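Local coordinates for glucose-6-phosphate isomerase (Chlamydia trachomatis D/UW-3/CX, PDB 6OTU) that catalyses the reversible isomerisation of glucose-6-phosphate to fructose-6-phosphate, an aldose-ketose step of glycolysis, at the interface of chains A and B. Sequence-based numbering; all coordinates share one arbitrary frame. Chains: chain A/B, Glucose-6-phosphate isomerase.

The interface of chains A and B. Residues chain A 432, 435-436, 439, 441; chain B 499, 520-521.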
ATOM      1  N   ALA A 432       8.400 -18.853  -9.713  1.00 35.98           N
ATOM      2  CA  ALA A 432       7.679 -19.037 -10.969  1.00 33.70           C
ATOM      3  C   ALA A 432       7.240 -17.702 -11.561  1.00 43.79           C
ATOM      4  O   ALA A 432       7.239 -17.537 -12.787  1.00 39.33           O
ATOM      5  CB  ALA A 432       6.470 -19.946 -10.772  1.00 38.89           C
ATOM      6  N   LEU A 435      10.346 -15.623 -13.070  1.00 31.66           N
ATOM      7  CA  LEU A 435      10.630 -16.217 -14.379  1.00 32.13           C
ATOM      8  C   LEU A 435       9.548 -15.884 -15.402  1.00 40.65           C
ATOM      9  O   LEU A 435       9.854 -15.521 -16.544  1.00 38.09           O
ATOM     10  CB  LEU A 435      10.780 -17.727 -14.241  1.00 32.74           C
ATOM     11  CG  LEU A 435      12.101 -18.127 -13.589  1.00 43.85           C
ATOM     12  CD1 LEU A 435      12.161 -19.620 -13.422  1.00 37.81           C
ATOM     13  CD2 LEU A 435      13.274 -17.659 -14.422  1.00 41.48           C
ATOM     14  N   ALA A 436       8.277 -15.998 -15.010  1.00 43.16           N
ATOM     15  CA  ALA A 436       7.189 -15.716 -15.940  1.00 36.47           C
ATOM     16  C   ALA A 436       7.202 -14.256 -16.373  1.00 40.34           C
ATOM     17  O   ALA A 436       7.037 -13.956 -17.561  1.00 31.59           O
ATOM     18  CB  ALA A 436       5.852 -16.089 -15.300  1.00 31.96           C
ATOM     19  N   GLN A 439      10.294 -13.923 -18.823  1.00 32.10           N
ATOM     20  CA  GLN A 439      10.297 -14.670 -20.077  1.00 36.94           C
ATOM     21  C   GLN A 439       9.024 -14.497 -20.881  1.00 35.80           C
ATOM     22  O   GLN A 439       9.068 -14.599 -22.109  1.00 33.00           O
ATOM     23  CB  GLN A 439      10.473 -16.169 -19.832  1.00 39.98           C
ATOM     24  CG  GLN A 439      11.845 -16.590 -19.403  1.00 49.25           C
ATOM     25  CD  GLN A 439      11.908 -18.076 -19.149  1.00 60.48           C
ATOM     26  OE1 GLN A 439      11.065 -18.627 -18.442  1.00 63.28           O
ATOM     27  NE2 GLN A 439      12.894 -18.741 -19.744  1.00 66.34           N
ATOM     28  N   ARG A 441       5.230 -15.477 -22.428  1.00 45.97           N
ATOM     29  CA  ARG A 441       4.591 -16.623 -23.084  1.00 49.03           C
ATOM     30  C   ARG A 441       3.899 -16.189 -24.359  1.00 47.61           C
ATOM     31  O   ARG A 441       2.929 -15.431 -24.293  1.00 48.78           O
ATOM     32  CB  ARG A 441       3.563 -17.268 -22.184  1.00 56.22           C
ATOM     33  CG  ARG A 441       4.120 -18.457 -21.588  1.00 65.89           C
ATOM     34  CD  ARG A 441       3.500 -18.783 -20.256  1.00 80.26           C
ATOM     35  NE  ARG A 441       4.441 -19.667 -19.582  1.00 90.10           N
ATOM     36  CZ  ARG A 441       5.609 -19.269 -19.087  1.00 92.28           C
ATOM     37  NH1 ARG A 441       5.913 -17.943 -19.114  1.00 88.19           N
ATOM     38  NH2 ARG A 441       6.447 -20.164 -18.544  1.00 87.12           N
TER
ATOM     39  N   LEU B 499      -3.209 -17.252 -15.209  1.00 36.51           N
ATOM     40  CA  LEU B 499      -1.844 -17.731 -15.397  1.00 43.74           C
ATOM     41  C   LEU B 499      -1.158 -17.980 -14.057  1.00 43.33           C
ATOM     42  O   LEU B 499      -0.436 -18.975 -13.887  1.00 41.69           O
ATOM     43  CB  LEU B 499      -1.060 -16.719 -16.223  1.00 44.13           C
ATOM     44  CG  LEU B 499       0.438 -16.971 -16.173  1.00 42.96           C
ATOM     45  CD1 LEU B 499       0.750 -18.226 -16.965  1.00 38.96           C
ATOM     46  CD2 LEU B 499       1.177 -15.766 -16.700  1.00 43.86           C
ATOM     47  N   PRO B 520       7.093 -24.080 -19.527  1.00 78.00           N
ATOM     48  CA  PRO B 520       8.241 -23.239 -19.946  1.00 81.37           C
ATOM     49  C   PRO B 520       9.097 -22.643 -18.806  1.00 85.70           C
ATOM     50  O   PRO B 520      10.224 -22.204 -19.091  1.00 84.61           O
ATOM     51  CB  PRO B 520       7.587 -22.139 -20.806  1.00 77.64           C
ATOM     52  CG  PRO B 520       6.104 -22.279 -20.639  1.00 72.67           C
ATOM     53  CD  PRO B 520       5.815 -23.643 -20.124  1.00 74.51           C
ATOM     54  N   GLU B 521       8.627 -22.627 -17.541  1.00 82.95           N
ATOM     55  CA  GLU B 521       9.476 -22.292 -16.391  1.00 80.54           C
ATOM     56  C   GLU B 521      10.413 -23.392 -15.930  1.00 73.46           C
ATOM     57  O   GLU B 521      11.419 -23.073 -15.288  1.00 79.01           O
ATOM     58  CB  GLU B 521       8.654 -21.952 -15.150  1.00 86.75           C
ATOM     59  CG  GLU B 521       8.354 -20.496 -15.051  1.00 90.70           C
ATOM     60  CD  GLU B 521       7.535 -20.024 -16.203  1.00 89.97           C
ATOM     61  OE1 GLU B 521       7.993 -19.151 -16.980  1.00 90.98           O
ATOM     62  OE2 GLU B 521       6.419 -20.549 -16.379  1.00 91.19           O
TER
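A:Arg441 reaches across the two-fold interface to B:Glu521, in what is modelled as a salt bridge within a patch otherwise built largely of small and apolar groups. The glutamate is poorly ordered and its carboxylate is modelled too near the guanidinium; the opposite charges make a salt bridge plausible, but its geometry is doubtful. Beyond CB the arginine runs extended from CG to NE, and this length carries its charge to the partner chain. CD passes 4.3 Å from CD1 of B:Leu499, whose branched apolar side chain suits the aliphatic part of the arginine. NE lies 3.3 Å from CG of B:Pro520, and CZ is 3.4 Å from the same ring carbon. The rigid proline ring, crossing the arginine at about a right angle, gives the guanidinium an apolar neighbour. At the tip, NH2 approaches OE1 of B:Glu521 from its syn side but tilted out of the carboxylate plane, a hydrogen bond too short in the model to be judged closely; the guanidinium and carboxylate planes are 39° apart. NH1 lies 3.2 Å from the same OE1.

B:Glu521 bends at chi2 (62°), turning its carboxylate back towards the arginine while its CG rests 3.8 Å from CB of A:Leu435. The small side chains of A:Ala432 and A:Ala436 probably leave room for the glutamate to lie against helix 422-439. The amide oxygen of A:Gln439 lies 3.4 Å from OE1 of B:Glu521, two acceptors and so no hydrogen bond as modelled, though the glutamate's disorder leaves this approach uncertain.

In the fold, helix 422-439 and the loop just beyond it in chain A receive the loop leading into C-terminal helix 522-532 of chain B, while B:Leu499 comes from helix 495-511; the contact's centre lies about 15 Å from active-site A:His386, and symmetry repeats the contact with the chains exchanged.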